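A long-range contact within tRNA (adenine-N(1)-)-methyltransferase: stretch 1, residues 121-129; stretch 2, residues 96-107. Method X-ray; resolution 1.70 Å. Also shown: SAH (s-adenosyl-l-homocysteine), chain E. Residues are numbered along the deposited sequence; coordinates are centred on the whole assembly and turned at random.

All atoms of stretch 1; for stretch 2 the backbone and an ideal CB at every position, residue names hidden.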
# COMPACT_ATOMS: atom_id res chain seq x y z
N LYS A 121 -32.97 8.64 16.32
CA LYS A 121 -33.58 7.68 17.23
C LYS A 121 -32.53 6.81 17.92
O LYS A 121 -32.85 6.03 18.82
CB LYS A 121 -34.63 6.85 16.49
CG LYS A 121 -35.83 7.70 16.09
CD LYS A 121 -36.93 6.90 15.43
CE LYS A 121 -38.14 7.81 15.16
NZ LYS A 121 -39.21 7.09 14.40
N GLY A 122 -31.28 6.97 17.51
CA GLY A 122 -30.16 6.28 18.14
C GLY A 122 -29.53 7.09 19.26
O GLY A 122 -30.07 8.13 19.68
N LEU A 123 -28.40 6.62 19.75
CA LEU A 123 -27.71 7.29 20.84
C LEU A 123 -26.21 7.06 20.75
O LEU A 123 -25.76 5.93 20.55
CB LEU A 123 -28.22 6.76 22.19
CG LEU A 123 -27.45 7.23 23.44
CD1 LEU A 123 -27.71 8.72 23.73
CD2 LEU A 123 -27.76 6.36 24.65
N VAL A 124 -25.46 8.14 20.91
CA VAL A 124 -24.02 8.06 21.14
C VAL A 124 -23.82 8.44 22.61
O VAL A 124 -24.11 9.57 23.02
CB VAL A 124 -23.22 9.02 20.20
CG1 VAL A 124 -21.69 8.89 20.44
CG2 VAL A 124 -23.56 8.77 18.72
N GLU A 125 -23.37 7.48 23.41
CA GLU A 125 -23.09 7.70 24.83
C GLU A 125 -21.59 7.91 24.93
O GLU A 125 -20.83 6.95 24.89
CB GLU A 125 -23.47 6.43 25.59
CG GLU A 125 -23.59 6.60 27.07
CD GLU A 125 -25.01 6.94 27.46
OE1 GLU A 125 -25.83 6.01 27.60
OE2 GLU A 125 -25.30 8.14 27.58
N SER A 126 -21.16 9.17 25.05
CA SER A 126 -19.75 9.50 24.89
C SER A 126 -19.10 9.97 26.18
O SER A 126 -19.67 10.82 26.88
CB SER A 126 -19.60 10.56 23.79
OG SER A 126 -18.25 10.73 23.42
N TYR A 127 -17.93 9.43 26.49
CA TYR A 127 -17.22 9.77 27.75
C TYR A 127 -15.91 10.45 27.48
O TYR A 127 -15.17 10.04 26.59
CB TYR A 127 -16.96 8.51 28.60
CG TYR A 127 -18.23 8.02 29.24
CD1 TYR A 127 -18.49 8.27 30.58
CD2 TYR A 127 -19.20 7.35 28.48
CE1 TYR A 127 -19.68 7.84 31.17
CE2 TYR A 127 -20.38 6.93 29.06
CZ TYR A 127 -20.62 7.19 30.39
OH TYR A 127 -21.81 6.78 30.96
N GLU A 128 -15.62 11.49 28.26
CA GLU A 128 -14.34 12.19 28.14
C GLU A 128 -13.85 12.62 29.52
O GLU A 128 -14.58 13.30 30.24
CB GLU A 128 -14.50 13.42 27.22
CG GLU A 128 -13.30 14.37 27.18
CD GLU A 128 -12.00 13.69 26.81
OE1 GLU A 128 -11.90 13.13 25.69
OE2 GLU A 128 -11.06 13.74 27.64
N ALA A 129 -12.63 12.21 29.87
CA ALA A 129 -12.04 12.47 31.20
C ALA A 129 -11.58 13.91 31.42
O ALA A 129 -11.57 14.40 32.55
CB ALA A 129 -10.87 11.51 31.45
N UNK A 96 -29.27 2.87 11.86
CA UNK A 96 -30.14 3.79 12.59
C UNK A 96 -30.83 3.14 13.78
O UNK A 96 -31.31 2.01 13.69
CB UNK A 96 -31.20 4.37 11.64
N UNK A 97 -30.87 3.88 14.89
CA UNK A 97 -31.59 3.44 16.08
C UNK A 97 -30.70 2.77 17.10
O UNK A 97 -31.12 2.53 18.24
CB UNK A 97 -32.71 2.48 15.68
N UNK A 98 -29.47 2.45 16.69
CA UNK A 98 -28.54 1.76 17.59
C UNK A 98 -27.98 2.68 18.68
O UNK A 98 -28.02 3.90 18.55
CB UNK A 98 -27.39 1.16 16.78
N UNK A 99 -27.43 2.05 19.72
CA UNK A 99 -26.84 2.77 20.85
C UNK A 99 -25.37 2.40 20.90
O UNK A 99 -25.02 1.22 21.03
CB UNK A 99 -27.54 2.44 22.17
N UNK A 100 -24.50 3.40 20.77
CA UNK A 100 -23.06 3.16 20.72
C UNK A 100 -22.34 3.89 21.85
O UNK A 100 -22.61 5.06 22.12
CB UNK A 100 -22.49 3.60 19.37
N UNK A 101 -21.43 3.17 22.50
CA UNK A 101 -20.62 3.71 23.58
C UNK A 101 -19.30 4.21 23.00
O UNK A 101 -18.68 3.51 22.20
CB UNK A 101 -20.38 2.66 24.67
N UNK A 102 -18.88 5.40 23.41
CA UNK A 102 -17.64 5.98 22.92
C UNK A 102 -16.76 6.53 24.03
O UNK A 102 -17.25 7.20 24.94
CB UNK A 102 -17.95 7.09 21.92
N UNK A 103 -15.46 6.27 23.94
CA UNK A 103 -14.47 7.02 24.72
C UNK A 103 -13.12 7.01 23.98
O UNK A 103 -12.81 6.03 23.32
CB UNK A 103 -14.32 6.43 26.12
N UNK A 104 -12.35 8.11 24.04
CA UNK A 104 -12.76 9.38 24.65
C UNK A 104 -13.35 10.33 23.61
O UNK A 104 -12.96 10.27 22.44
CB UNK A 104 -11.57 10.04 25.35
N UNK A 105 -14.28 11.19 24.02
CA UNK A 105 -14.89 12.15 23.09
C UNK A 105 -13.82 12.92 22.30
O UNK A 105 -13.97 13.13 21.09
CB UNK A 105 -15.78 13.13 23.85
N UNK A 106 -12.75 13.32 22.99
CA UNK A 106 -11.62 13.99 22.35
C UNK A 106 -12.01 15.36 21.84
O UNK A 106 -12.27 16.27 22.63
CB UNK A 106 -11.07 13.14 21.20
N UNK A 107 -12.04 15.51 20.50
CA UNK A 107 -12.48 16.76 19.85
C UNK A 107 -13.80 16.59 19.09
O UNK A 107 -14.23 17.49 18.39
CB UNK A 107 -11.40 17.26 18.89
N SAH E . -11.79 10.18 18.57
CA SAH E . -11.61 11.56 19.13
CB SAH E . -10.19 11.76 19.64
CG SAH E . -9.93 11.02 20.96
SD SAH E . -8.33 11.51 21.64
C SAH E . -11.95 12.57 18.05
O SAH E . -12.20 12.18 16.90
OXT SAH E . -12.01 13.77 18.31
C5' SAH E . -8.44 10.50 23.13
C4' SAH E . -9.28 11.17 24.23
O4' SAH E . -9.65 10.19 25.18
C3' SAH E . -8.57 12.28 25.01
O3' SAH E . -9.39 13.44 24.98
C2' SAH E . -8.43 11.72 26.43
O2' SAH E . -8.59 12.69 27.44
C1' SAH E . -9.58 10.75 26.49
N9 SAH E . -9.45 9.57 27.37
C8 SAH E . -8.38 8.73 27.47
N7 SAH E . -8.73 7.74 28.32
C5 SAH E . -10.00 7.91 28.73
C6 SAH E . -10.83 7.19 29.59
N6 SAH E . -10.41 6.06 30.20
N1 SAH E . -12.12 7.66 29.80
C2 SAH E . -12.57 8.80 29.19
N3 SAH E . -11.73 9.51 28.35
C4 SAH E . -10.48 9.07 28.13

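Strand 99-103 runs parallel to strand 123-128 and exchanges backbone hydrogen bonds with it. The N of position 100 donates to L123 O (2.8 Å), and E125 N donates to the O of position 100 (2.8 Å).

Position 96 has no atom of stretch 1 within 5.5 Å of its ideal CB. Many residues would suit. Phi of -54° also permits proline, and P96 is deposited.

Position 97 has phi 96° and psi -11°. A CB here would jam against the carbonyl O of the preceding residue, so glycine is called for. It is G97, and its CA packs 4.0 Å from K121 C.

Position 98 points its CB away from stretch 1, which leaves the choice open. The residue is M98. Its backbone does the work: L123 N donates to M98 O (3.0 Å).

Position 99 pairs with L123, its CB on the same face as L123 and E125. An aliphatic chain could pack on the leucine, and a basic one would also suit the nearby carboxylate. The residue is R99. L123 CD2 lies over one face of its guanidinium, 3.4 Å from R99 NH2. E125 OE1 is 4.1 Å from R99 NH2, well out of the guanidinium plane, so the charges are merely near each other.

Position 100 pairs with V124, on the other face. An apolar side chain fits best, and several would do. It is V100, whose CG1 meets V124 CG2 at 3.9 Å.

Position 101 shares its face with E125 and Y127. The aliphatic part of E125 and the tyrosine ring favour an apolar chain. L101 is deposited. Its CD1 reaches Y127 CE2 at 3.7 Å and E125 CB at 4.0 Å.

Position 102 pairs with S126, and its ideal CB lies 3.9 Å from S126 OG. A polar chain could use that hydroxyl, though the nearby V124 CG1 would also accept an apolar one. The residue is E102, and S126 OG donates to E102 OE1 (2.7 Å). Its backbone O accepts from Y127 N: E102 O to Y127 N is 2.8 Å.

Position 103 has its ideal CB 3.7 Å from Y127 O. A small side chain would suit. A103 places its CB 4.2 Å from Y127 CB.

Position 104 follows a cis peptide bond. An ideal CB would come within 1.9 Å of SAH O4', a clash, so glycine is required. G104 CA makes a CA-H...O contact with Y127 O (3.2 Å).

Position 105 points toward stretch 1, its ideal CB 3.5 Å from S126 OG. Serine or threonine would suit. T105 OG1 donates to S126 OG (2.7 Å), extending the chain to 102, while T105 N donates to Y127 O (3.0 Å).

Position 106 has positive phi, and a CB would clash with SAH CB at 2.3 Å. Glycine fits. G106 N donates to E128 OE1 (2.8 Å), which also accepts from SAH O3'.

Position 107 points away and leaves the choice open. S107 N donates to SAH OXT (2.8 Å).

Stretch 2 (96-107) PGMRVLEAGTGS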
# COMPACT_ATOMS: atom_id res chain seq x y z
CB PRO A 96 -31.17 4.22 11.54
CG PRO A 96 -30.44 4.07 10.24
CD PRO A 96 -29.58 2.84 10.41
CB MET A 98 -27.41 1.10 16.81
CG MET A 98 -27.83 -0.19 16.14
SD MET A 98 -26.46 -0.99 15.29
CE MET A 98 -27.28 -2.35 14.45
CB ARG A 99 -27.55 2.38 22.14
CG ARG A 99 -29.05 2.62 22.09
CD ARG A 99 -29.78 2.10 23.33
NE ARG A 99 -29.80 3.08 24.42
CZ ARG A 99 -29.08 2.98 25.53
NH1 ARG A 99 -28.27 1.94 25.69
NH2 ARG A 99 -29.16 3.90 26.48
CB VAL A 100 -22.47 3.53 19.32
CG1 VAL A 100 -22.70 5.02 18.97
CG2 VAL A 100 -20.99 3.17 19.24
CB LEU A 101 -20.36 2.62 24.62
CG LEU A 101 -19.64 3.02 25.91
CD1 LEU A 101 -20.48 3.97 26.76
CD2 LEU A 101 -19.27 1.72 26.69
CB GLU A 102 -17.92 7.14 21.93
CG GLU A 102 -16.63 7.79 21.42
CD GLU A 102 -16.83 9.10 20.64
OE1 GLU A 102 -17.75 9.88 20.96
OE2 GLU A 102 -16.03 9.33 19.70
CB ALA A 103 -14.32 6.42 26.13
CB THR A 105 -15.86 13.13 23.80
OG1 THR A 105 -16.64 12.41 24.77
CG2 THR A 105 -16.79 13.80 22.80
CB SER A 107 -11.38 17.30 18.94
OG SER A 107 -10.30 17.75 19.75
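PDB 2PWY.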